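PDB 5F5T: Pre-mRNA-splicing factor 38 from Chaetomium thermophilum, which is probably required for pre-mRNA splicing in the nucleus, as a spliceosomal protein of the PRP38 family. Local coordinates for residues 38-41 and 42-46; 49-52 and 53-57; 183-187 and 188-192. All coordinates share one frame; numbering follows the deposited sequence.

Contact 1 (38-41 and 42-46)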
ATOM      1  N   MET A  38      14.663   2.417  -0.085  1.00 74.76           N
ATOM      2  CA  MET A  38      14.555   2.577  -1.524  1.00 66.58           C
ATOM      3  C   MET A  38      15.870   2.174  -2.200  1.00 83.08           C
ATOM      4  O   MET A  38      16.948   2.334  -1.621  1.00 75.06           O
ATOM      5  CB  MET A  38      14.156   4.013  -1.865  1.00 61.71           C
ATOM      6  CG  MET A  38      12.689   4.286  -1.540  1.00 86.28           C
ATOM      7  SD  MET A  38      12.212   6.006  -1.747  1.00 79.95           S
ATOM      8  CE  MET A  38      12.744   6.220  -3.428  1.00 71.39           C
ATOM      9  N   GLU A  39      15.772   1.626  -3.407  1.00 83.53           N
ATOM     10  CA  GLU A  39      16.935   1.113  -4.133  1.00 80.81           C
ATOM     11  C   GLU A  39      17.935   2.222  -4.455  1.00 84.29           C
ATOM     12  O   GLU A  39      17.547   3.372  -4.647  1.00 90.35           O
ATOM     13  CB  GLU A  39      16.483   0.421  -5.420  1.00 90.45           C
ATOM     14  CG  GLU A  39      15.226  -0.410  -5.244  1.00118.05           C
ATOM     15  CD  GLU A  39      14.487  -0.651  -6.545  1.00120.76           C
ATOM     16  OE1 GLU A  39      13.403  -1.270  -6.504  1.00116.31           O
ATOM     17  OE2 GLU A  39      14.982  -0.213  -7.605  1.00120.78           O
ATOM     18  N   LYS A  40      19.215   1.864  -4.527  1.00 92.12           N
ATOM     19  CA  LYS A  40      20.288   2.839  -4.727  1.00 91.91           C
ATOM     20  C   LYS A  40      20.106   3.617  -6.024  1.00 89.34           C
ATOM     21  O   LYS A  40      20.285   4.834  -6.057  1.00 91.99           O
ATOM     22  CB  LYS A  40      21.651   2.140  -4.725  1.00 83.04           C
ATOM     23  CG  LYS A  40      22.852   3.071  -4.607  1.00 94.38           C
ATOM     24  CD  LYS A  40      24.153   2.279  -4.669  1.00121.83           C
ATOM     25  CE  LYS A  40      25.347   3.164  -4.993  1.00133.61           C
ATOM     26  NZ  LYS A  40      25.802   3.927  -3.795  1.00136.11           N
ATOM     27  N   ALA A  41      19.730   2.902  -7.081  1.00 80.63           N
ATOM     28  CA  ALA A  41      19.509   3.501  -8.392  1.00 78.14           C
ATOM     29  C   ALA A  41      18.454   4.599  -8.309  1.00 73.82           C
ATOM     30  O   ALA A  41      18.649   5.711  -8.811  1.00 75.66           O
ATOM     31  CB  ALA A  41      19.097   2.441  -9.395  1.00 79.80           C
ATOM     32  N   VAL A  42      17.335   4.279  -7.668  1.00 77.42           N
ATOM     33  CA  VAL A  42      16.255   5.239  -7.515  1.00 71.37           C
ATOM     34  C   VAL A  42      16.681   6.414  -6.630  1.00 81.33           C
ATOM     35  O   VAL A  42      16.319   7.559  -6.905  1.00 73.65           O
ATOM     36  CB  VAL A  42      15.001   4.575  -6.920  1.00 74.22           C
ATOM     37  CG1 VAL A  42      13.863   5.576  -6.818  1.00 91.21           C
ATOM     38  CG2 VAL A  42      14.582   3.386  -7.769  1.00 73.97           C
ATOM     39  N   ARG A  43      17.474   6.141  -5.595  1.00 81.94           N
ATOM     40  CA  ARG A  43      17.993   7.215  -4.749  1.00 72.69           C
ATOM     41  C   ARG A  43      18.816   8.187  -5.583  1.00 74.91           C
ATOM     42  O   ARG A  43      18.736   9.406  -5.402  1.00 81.92           O
ATOM     43  CB  ARG A  43      18.845   6.676  -3.600  1.00 82.06           C
ATOM     44  CG  ARG A  43      18.151   5.704  -2.674  1.00 75.79           C
ATOM     45  CD  ARG A  43      18.930   5.572  -1.378  1.00 83.58           C
ATOM     46  NE  ARG A  43      20.262   4.995  -1.555  1.00103.46           N
ATOM     47  CZ  ARG A  43      20.560   3.714  -1.370  1.00100.94           C
ATOM     48  NH1 ARG A  43      19.621   2.857  -1.000  1.00111.32           N
ATOM     49  NH2 ARG A  43      21.803   3.290  -1.553  1.00 97.41           N
ATOM     50  N   GLU A  44      19.610   7.630  -6.493  1.00 77.31           N
ATOM     51  CA  GLU A  44      20.408   8.431  -7.409  1.00 87.52           C
ATOM     52  C   GLU A  44      19.504   9.280  -8.290  1.00 74.42           C
ATOM     53  O   GLU A  44      19.702  10.488  -8.404  1.00 90.72           O
ATOM     54  CB  GLU A  44      21.300   7.542  -8.278  1.00109.41           C
ATOM     55  CG  GLU A  44      22.312   6.713  -7.506  1.00116.88           C
ATOM     56  CD  GLU A  44      23.006   5.685  -8.380  1.00139.65           C
ATOM     57  OE1 GLU A  44      22.927   5.809  -9.621  1.00146.14           O
ATOM     58  OE2 GLU A  44      23.628   4.754  -7.828  1.00148.30           O
ATOM     59  N   ARG A  45      18.511   8.645  -8.911  1.00 68.51           N
ATOM     60  CA  ARG A  45      17.592   9.358  -9.796  1.00 77.69           C
ATOM     61  C   ARG A  45      16.921  10.521  -9.074  1.00 82.72           C
ATOM     62  O   ARG A  45      16.730  11.595  -9.649  1.00 83.56           O
ATOM     63  CB  ARG A  45      16.521   8.413 -10.350  1.00 68.47           C
ATOM     64  CG  ARG A  45      17.059   7.215 -11.116  1.00 78.63           C
ATOM     65  CD  ARG A  45      18.003   7.638 -12.222  1.00 93.99           C
ATOM     66  NE  ARG A  45      17.359   8.557 -13.155  1.00114.90           N
ATOM     67  CZ  ARG A  45      17.981   9.551 -13.780  1.00131.67           C
ATOM     68  NH1 ARG A  45      19.273   9.762 -13.575  1.00129.89           N
ATOM     69  NH2 ARG A  45      17.307  10.335 -14.611  1.00137.97           N
ATOM     70  N   ILE A  46      16.578  10.303  -7.806  1.00 63.11           N
ATOM     71  CA  ILE A  46      15.952  11.341  -6.994  1.00 73.01           C
ATOM     72  C   ILE A  46      16.881  12.493  -6.638  1.00 82.66           C
ATOM     73  O   ILE A  46      16.561  13.648  -6.900  1.00 88.43           O
ATOM     74  CB  ILE A  46      15.390  10.758  -5.684  1.00 62.28           C
ATOM     75  CG1 ILE A  46      14.219   9.829  -5.980  1.00 61.29           C
ATOM     76  CG2 ILE A  46      14.919  11.864  -4.758  1.00 53.47           C
ATOM     77  CD1 ILE A  46      13.643   9.226  -4.748  1.00 62.29           C
TER
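Arg43 folds back along the first turn of helix 40-48 and meets the residues that open it. Its CB rests against Lys40 O, and CG, anti to the carbonyl carbon (chi1 -58°), lies 3.1 Å from Glu39 O, the N-cap carbonyl that accepts from Arg43 N at 2.9 Å. CD continues past Met38 O. A bend at chi3 then lays the guanidinium flat over the backbone of Lys40, whose CA sits above the centre of one face. At the edge of the group, NH1 gives a weak hydrogen bond to Met38 O (2.8 Å), while NH2 comes up to CG of the Lys40 side chain.

The buried flank is apolar. Met38 bends at chi3 and brings its CE to CG1 of Val42 (3.6 Å) and to CD1 of Ile46, side chains one turn apart; all three pack on helix 87-98 through Leu89 and Phe93. Glu39 directs its charge elsewhere, to a salt bridge with Arg175.

The helix start thus combines apolar packing of the Met38 side chain with a cationic group laid over Lys40 CA on the first turn, weakly bonding the Met38 carbonyl, which precedes the N-cap.

Contact 2 (49-52 and 53-57)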
ATOM      1  N   SER A  49      17.683  14.715  -9.329  1.00 72.24           N
ATOM      2  CA  SER A  49      16.519  15.337  -9.962  1.00 60.12           C
ATOM      3  C   SER A  49      16.398  16.818  -9.627  1.00 72.07           C
ATOM      4  O   SER A  49      16.811  17.267  -8.556  1.00 67.13           O
ATOM      5  CB  SER A  49      15.225  14.630  -9.556  1.00 54.29           C
ATOM      6  OG  SER A  49      14.855  14.974  -8.231  1.00 64.47           O
ATOM      7  N   TYR A  50      15.825  17.565 -10.562  1.00 66.57           N
ATOM      8  CA  TYR A  50      15.589  18.992 -10.398  1.00 65.46           C
ATOM      9  C   TYR A  50      14.645  19.296  -9.237  1.00 74.89           C
ATOM     10  O   TYR A  50      14.852  20.247  -8.485  1.00 71.98           O
ATOM     11  CB  TYR A  50      15.020  19.562 -11.693  1.00 63.05           C
ATOM     12  CG  TYR A  50      14.671  21.027 -11.639  1.00 73.39           C
ATOM     13  CD1 TYR A  50      15.650  21.993 -11.821  1.00 69.71           C
ATOM     14  CD2 TYR A  50      13.363  21.447 -11.436  1.00 70.50           C
ATOM     15  CE1 TYR A  50      15.343  23.334 -11.790  1.00 73.90           C
ATOM     16  CE2 TYR A  50      13.046  22.791 -11.401  1.00 84.10           C
ATOM     17  CZ  TYR A  50      14.041  23.730 -11.580  1.00 80.69           C
ATOM     18  OH  TYR A  50      13.739  25.071 -11.549  1.00 81.93           O
ATOM     19  N   PHE A  51      13.596  18.492  -9.103  1.00 63.12           N
ATOM     20  CA  PHE A  51      12.610  18.721  -8.060  1.00 64.30           C
ATOM     21  C   PHE A  51      13.229  18.591  -6.676  1.00 66.98           C
ATOM     22  O   PHE A  51      12.909  19.350  -5.770  1.00 72.17           O
ATOM     23  CB  PHE A  51      11.438  17.755  -8.189  1.00 46.10           C
ATOM     24  CG  PHE A  51      10.408  17.931  -7.121  1.00 59.42           C
ATOM     25  CD1 PHE A  51       9.470  18.946  -7.214  1.00 54.17           C
ATOM     26  CD2 PHE A  51      10.385  17.097  -6.014  1.00 64.35           C
ATOM     27  CE1 PHE A  51       8.518  19.121  -6.228  1.00 59.83           C
ATOM     28  CE2 PHE A  51       9.434  17.268  -5.022  1.00 63.60           C
ATOM     29  CZ  PHE A  51       8.498  18.281  -5.131  1.00 50.02           C
ATOM     30  N   TRP A  52      14.105  17.611  -6.513  1.00 61.68           N
ATOM     31  CA  TRP A  52      14.785  17.415  -5.241  1.00 67.09           C
ATOM     32  C   TRP A  52      15.669  18.623  -4.928  1.00 65.78           C
ATOM     33  O   TRP A  52      15.648  19.153  -3.819  1.00 72.05           O
ATOM     34  CB  TRP A  52      15.610  16.130  -5.277  1.00 55.02           C
ATOM     35  CG  TRP A  52      16.410  15.882  -4.048  1.00 69.12           C
ATOM     36  CD1 TRP A  52      17.716  16.219  -3.842  1.00 59.14           C
ATOM     37  CD2 TRP A  52      15.976  15.212  -2.859  1.00 65.90           C
ATOM     38  NE1 TRP A  52      18.117  15.815  -2.593  1.00 59.91           N
ATOM     39  CE2 TRP A  52      17.068  15.192  -1.969  1.00 62.47           C
ATOM     40  CE3 TRP A  52      14.769  14.631  -2.458  1.00 55.42           C
ATOM     41  CZ2 TRP A  52      16.990  14.616  -0.703  1.00 64.23           C
ATOM     42  CZ3 TRP A  52      14.694  14.058  -1.199  1.00 65.19           C
ATOM     43  CH2 TRP A  52      15.797  14.056  -0.336  1.00 62.81           C
ATOM     44  N   LYS A  53      16.436  19.057  -5.923  1.00 65.30           N
ATOM     45  CA  LYS A  53      17.384  20.155  -5.760  1.00 66.69           C
ATOM     46  C   LYS A  53      16.715  21.505  -5.503  1.00 67.70           C
ATOM     47  O   LYS A  53      17.268  22.344  -4.795  1.00 87.78           O
ATOM     48  CB  LYS A  53      18.286  20.254  -6.992  1.00 71.68           C
ATOM     49  CG  LYS A  53      19.265  19.097  -7.136  1.00 62.49           C
ATOM     50  CD  LYS A  53      20.178  19.302  -8.334  1.00 76.83           C
ATOM     51  CE  LYS A  53      20.977  18.046  -8.645  1.00 96.43           C
ATOM     52  NZ  LYS A  53      21.958  17.728  -7.569  1.00106.12           N
ATOM     53  N   GLU A  54      15.539  21.722  -6.083  1.00 75.31           N
ATOM     54  CA  GLU A  54      14.891  23.033  -6.006  1.00 76.61           C
ATOM     55  C   GLU A  54      13.729  23.115  -5.019  1.00 61.21           C
ATOM     56  O   GLU A  54      13.346  24.206  -4.602  1.00 78.81           O
ATOM     57  CB  GLU A  54      14.387  23.447  -7.392  1.00 93.38           C
ATOM     58  CG  GLU A  54      15.483  23.816  -8.368  1.00107.45           C
ATOM     59  CD  GLU A  54      16.112  25.152  -8.045  1.00115.54           C
ATOM     60  OE1 GLU A  54      15.394  26.031  -7.523  1.00126.38           O
ATOM     61  OE2 GLU A  54      17.319  25.326  -8.318  1.00109.78           O
ATOM     62  N   GLN A  55      13.166  21.973  -4.647  1.00 75.21           N
ATOM     63  CA  GLN A  55      11.957  21.971  -3.829  1.00 72.61           C
ATOM     64  C   GLN A  55      12.071  21.102  -2.582  1.00 64.02           C
ATOM     65  O   GLN A  55      11.273  21.239  -1.657  1.00 84.73           O
ATOM     66  CB  GLN A  55      10.755  21.523  -4.662  1.00 72.99           C
ATOM     67  CG  GLN A  55      10.354  22.519  -5.737  1.00 76.04           C
ATOM     68  CD  GLN A  55       9.897  23.846  -5.157  1.00 89.55           C
ATOM     69  OE1 GLN A  55       9.216  23.890  -4.130  1.00 86.18           O
ATOM     70  NE2 GLN A  55      10.276  24.937  -5.811  1.00 97.97           N
ATOM     71  N   CYS A  56      13.047  20.202  -2.557  1.00 63.01           N
ATOM     72  CA  CYS A  56      13.247  19.347  -1.393  1.00 60.32           C
ATOM     73  C   CYS A  56      14.437  19.799  -0.564  1.00 63.23           C
ATOM     74  O   CYS A  56      14.667  19.294   0.534  1.00 74.37           O
ATOM     75  CB  CYS A  56      13.436  17.895  -1.816  1.00 72.02           C
ATOM     76  SG  CYS A  56      11.973  17.160  -2.551  1.00 72.45           S
ATOM     77  N   PHE A  57      15.187  20.759  -1.083  1.00 63.48           N
ATOM     78  CA  PHE A  57      16.399  21.188  -0.408  1.00 69.09           C
ATOM     79  C   PHE A  57      16.086  21.857   0.927  1.00 89.37           C
ATOM     80  O   PHE A  57      15.391  22.872   0.981  1.00 89.97           O
ATOM     81  CB  PHE A  57      17.195  22.135  -1.302  1.00 67.66           C
ATOM     82  CG  PHE A  57      18.457  22.636  -0.673  1.00 82.36           C
ATOM     83  CD1 PHE A  57      19.562  21.810  -0.555  1.00 82.31           C
ATOM     84  CD2 PHE A  57      18.542  23.936  -0.203  1.00 92.91           C
ATOM     85  CE1 PHE A  57      20.727  22.270   0.025  1.00 92.73           C
ATOM     86  CE2 PHE A  57      19.704  24.402   0.377  1.00 95.05           C
ATOM     87  CZ  PHE A  57      20.798  23.570   0.490  1.00 93.29           C
TER
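Tyr50, Phe51 and Trp52 open the short helix 50-55, and each lends its ring to a residue four or five positions on, an instance of i to i+4 and i to i+5 side-chain pairing over an N-capped turn. Ser49 is the N-cap: its OG accepts from Trp52 N at 3.2 Å and is also bonded to Ile46 O at the end of the preceding helix.

The backbone bonds change character along the segment. Lys53 N to Ser49 O and Glu54 N to Tyr50 O are regular helical links. Farther on, Phe51 O receives Gln55 N and, weakly, Cys56 N, while Cys56 N reaches Trp52 O from above the carbonyl plane.

Two CH-pi contacts follow. CG of Glu54 lies over a face of the Tyr50 ring, 3.7 Å from its centroid, with the carboxylate turned 21° from the ring plane. CB of Gln55 similarly covers Phe51, whose CG is anti to the backbone N (chi1 179°), a torsion that carries the ring along the helix toward Gln55 and Cys56. His71 meets the same phenyl ring edge-to-face.

Sulfur-aromatic contacts complete the set on the buried side, where Phe51 and Trp52 also pack against helix 87-98. Cys56 places CB over one face of the indole, toward its rim, and SG approaches both rings obliquely: SG is 3.5 Å from CE2 of Phe51 and 3.8 Å from CE3 of Trp52.

Contact 3 (183-187 and 188-192)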
ATOM      1  N   LYS A 183       8.971  -7.256   2.691  1.00 64.72           N
ATOM      2  CA  LYS A 183       8.033  -8.365   2.683  1.00 70.45           C
ATOM      3  C   LYS A 183       7.347  -8.503   4.038  1.00 77.12           C
ATOM      4  O   LYS A 183       7.992  -8.444   5.082  1.00 90.05           O
ATOM      5  CB  LYS A 183       8.744  -9.661   2.286  1.00 68.00           C
ATOM      6  CG  LYS A 183       9.237  -9.670   0.837  1.00 85.47           C
ATOM      7  CD  LYS A 183      10.280 -10.748   0.599  1.00110.34           C
ATOM      8  CE  LYS A 183      10.890 -10.655  -0.794  1.00113.86           C
ATOM      9  NZ  LYS A 183      10.402 -11.785  -1.636  1.00119.93           N
ATOM     10  N   MET A 184       6.041  -8.741   4.002  1.00 79.36           N
ATOM     11  CA  MET A 184       5.217  -8.778   5.203  1.00 57.48           C
ATOM     12  C   MET A 184       4.645 -10.164   5.395  1.00 71.23           C
ATOM     13  O   MET A 184       4.539 -10.935   4.439  1.00 80.24           O
ATOM     14  CB  MET A 184       4.061  -7.785   5.109  1.00 65.22           C
ATOM     15  CG  MET A 184       4.423  -6.333   5.308  1.00 75.84           C
ATOM     16  SD  MET A 184       2.953  -5.278   5.328  1.00 73.24           S
ATOM     17  CE  MET A 184       3.712  -3.737   5.789  1.00136.07           C
ATOM     18  N   ARG A 185       4.305 -10.502   6.630  1.00 71.18           N
ATOM     19  CA  ARG A 185       3.514 -11.694   6.845  1.00 77.63           C
ATOM     20  C   ARG A 185       2.152 -11.400   6.233  1.00 65.19           C
ATOM     21  O   ARG A 185       1.634 -10.291   6.364  1.00 63.26           O
ATOM     22  CB  ARG A 185       3.404 -12.040   8.330  1.00 78.98           C
ATOM     23  CG  ARG A 185       4.734 -12.084   9.068  1.00 81.97           C
ATOM     24  CD  ARG A 185       4.529 -12.416  10.539  1.00 67.52           C
ATOM     25  NE  ARG A 185       4.101 -11.238  11.284  1.00 86.85           N
ATOM     26  CZ  ARG A 185       4.271 -11.065  12.591  1.00 82.52           C
ATOM     27  NH1 ARG A 185       4.856 -12.004  13.319  1.00 91.35           N
ATOM     28  NH2 ARG A 185       3.848  -9.950  13.169  1.00 78.52           N
ATOM     29  N   ARG A 186       1.599 -12.369   5.517  1.00 69.64           N
ATOM     30  CA  ARG A 186       0.289 -12.202   4.904  1.00 68.31           C
ATOM     31  C   ARG A 186      -0.771 -12.035   5.985  1.00 77.87           C
ATOM     32  O   ARG A 186      -0.591 -12.503   7.112  1.00 80.94           O
ATOM     33  CB  ARG A 186      -0.037 -13.389   4.003  1.00 71.57           C
ATOM     34  CG  ARG A 186       0.841 -13.481   2.779  1.00 71.13           C
ATOM     35  CD  ARG A 186       0.274 -14.468   1.783  1.00 81.32           C
ATOM     36  NE  ARG A 186       1.000 -15.731   1.824  1.00 97.70           N
ATOM     37  CZ  ARG A 186       0.628 -16.783   2.539  1.00 81.83           C
ATOM     38  NH1 ARG A 186      -0.476 -16.731   3.269  1.00 95.18           N
ATOM     39  NH2 ARG A 186       1.356 -17.888   2.516  1.00 85.14           N
ATOM     40  N   ARG A 187      -1.870 -11.371   5.644  1.00 72.38           N
ATOM     41  CA  ARG A 187      -2.901 -11.070   6.629  1.00 73.56           C
ATOM     42  C   ARG A 187      -3.465 -12.343   7.252  1.00 77.15           C
ATOM     43  O   ARG A 187      -3.708 -12.393   8.459  1.00 78.22           O
ATOM     44  CB  ARG A 187      -4.025 -10.250   6.000  1.00 64.98           C
ATOM     45  CG  ARG A 187      -4.588  -9.191   6.930  1.00 74.57           C
ATOM     46  CD  ARG A 187      -6.078  -8.990   6.728  1.00 66.64           C
ATOM     47  NE  ARG A 187      -6.595  -7.945   7.604  1.00 66.99           N
ATOM     48  CZ  ARG A 187      -7.241  -8.172   8.743  1.00 81.35           C
ATOM     49  NH1 ARG A 187      -7.450  -9.417   9.156  1.00 83.75           N
ATOM     50  NH2 ARG A 187      -7.677  -7.154   9.471  1.00 79.65           N
ATOM     51  N   ASP A 188      -3.659 -13.374   6.433  1.00 63.42           N
ATOM     52  CA  ASP A 188      -4.185 -14.640   6.933  1.00 74.25           C
ATOM     53  C   ASP A 188      -3.227 -15.284   7.939  1.00 81.42           C
ATOM     54  O   ASP A 188      -3.665 -15.980   8.854  1.00 91.92           O
ATOM     55  CB  ASP A 188      -4.476 -15.611   5.784  1.00 77.88           C
ATOM     56  CG  ASP A 188      -3.260 -15.899   4.936  1.00 84.08           C
ATOM     57  OD1 ASP A 188      -2.293 -15.120   5.005  1.00 95.40           O
ATOM     58  OD2 ASP A 188      -3.274 -16.908   4.200  1.00 94.96           O
ATOM     59  N   ILE A 189      -1.925 -15.073   7.756  1.00 75.13           N
ATOM     60  CA  ILE A 189      -0.937 -15.561   8.717  1.00 78.69           C
ATOM     61  C   ILE A 189      -1.132 -14.870  10.067  1.00 86.94           C
ATOM     62  O   ILE A 189      -1.140 -15.524  11.111  1.00 91.68           O
ATOM     63  CB  ILE A 189       0.515 -15.358   8.215  1.00 78.88           C
ATOM     64  CG1 ILE A 189       1.012 -16.606   7.478  1.00 82.38           C
ATOM     65  CG2 ILE A 189       1.466 -15.140   9.378  1.00 73.22           C
ATOM     66  CD1 ILE A 189       0.074 -17.136   6.422  1.00 91.94           C
ATOM     67  N   LEU A 190      -1.303 -13.550  10.037  1.00 71.30           N
ATOM     68  CA  LEU A 190      -1.547 -12.774  11.251  1.00 75.50           C
ATOM     69  C   LEU A 190      -2.836 -13.222  11.938  1.00 84.32           C
ATOM     70  O   LEU A 190      -2.895 -13.322  13.164  1.00 89.97           O
ATOM     71  CB  LEU A 190      -1.621 -11.281  10.920  1.00 70.90           C
ATOM     72  CG  LEU A 190      -0.342 -10.622  10.393  1.00 78.09           C
ATOM     73  CD1 LEU A 190      -0.389  -9.110  10.548  1.00 79.68           C
ATOM     74  CD2 LEU A 190       0.879 -11.182  11.109  1.00 77.97           C
ATOM     75  N   GLU A 191      -3.856 -13.506  11.135  1.00 80.26           N
ATOM     76  CA  GLU A 191      -5.145 -13.952  11.647  1.00 77.14           C
ATOM     77  C   GLU A 191      -5.008 -15.316  12.314  1.00 81.07           C
ATOM     78  O   GLU A 191      -5.584 -15.568  13.373  1.00 86.78           O
ATOM     79  CB  GLU A 191      -6.179 -14.008  10.517  1.00 78.98           C
ATOM     80  CG  GLU A 191      -6.560 -12.641   9.967  1.00 92.88           C
ATOM     81  CD  GLU A 191      -7.552 -12.710   8.816  1.00 98.26           C
ATOM     82  OE1 GLU A 191      -8.343 -13.674   8.755  1.00 91.80           O
ATOM     83  OE2 GLU A 191      -7.530 -11.796   7.963  1.00 99.77           O
ATOM     84  N   ASP A 192      -4.227 -16.186  11.685  1.00 75.69           N
ATOM     85  CA  ASP A 192      -3.940 -17.505  12.227  1.00 85.46           C
ATOM     86  C   ASP A 192      -3.214 -17.398  13.566  1.00 95.00           C
ATOM     87  O   ASP A 192      -3.456 -18.184  14.482  1.00106.58           O
ATOM     88  CB  ASP A 192      -3.109 -18.313  11.226  1.00 93.68           C
ATOM     89  CG  ASP A 192      -2.738 -19.685  11.748  1.00135.47           C
ATOM     90  OD1 ASP A 192      -3.609 -20.581  11.742  1.00151.65           O
ATOM     91  OD2 ASP A 192      -1.572 -19.870  12.157  1.00148.63           O
TER
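From Arg186 to Leu190 the backbone turns out of an extended run into helix 187-192, with Arg186 O accepting from Leu190 N (3.2 Å, in the carbonyl plane) and weakly from Ile189 N. The Arg186 side chain reaches forward to Asp188, and its NH1 forms a salt bridge there, 3.0 Å from OD2; the two flat groups are turned 53° apart. Asp188 takes the crowded position, CG between the backbone N and the carbonyl carbon (chi1 58°), which also brings OD1 near Ile189 N for a weak hydrogen bond.

Arg186 is the N-cap of this helix, and the next residue begins an i to i+4 salt bridge. NH1 of Arg187 meets OE2 of Glu191 at 2.7 Å, coming from above the carboxylate plane, while NE pairs with Glu141 and NH1 also bonds to Glu197 O. With an alanine at Arg187, Glu191 and Glu141 are likely to lose the cation they share, and Glu197 O this donor.

Arg185 crosses Leu190 at about a right angle, its NE lying 3.2 Å from CD2; the same NE forms a salt bridge with Asp133, and Leu190 packs on Tyr137 of helix 133-140.

How the contacts relate
The three contacts each lie at the start of a helix, two of them adjacent in the chain and the third far on. Helix 40-48 runs almost directly into helix 50-55, the centres of contacts 1 and 2 lie about 14 Å apart, and Ile46 O touches CB of Trp52 at 3.1 Å. Both pack on helix 87-98, Phe93 meeting side chains from each. Contact 3 comes after strand 179-180 and is centred about 29 Å from contact 1 and 38 Å from contact 2, on the opposite side of the chain's centre from the latter. Contacts 1 and 2 thus form one region against helix 87-98, and contact 3 a second against helix 133-140.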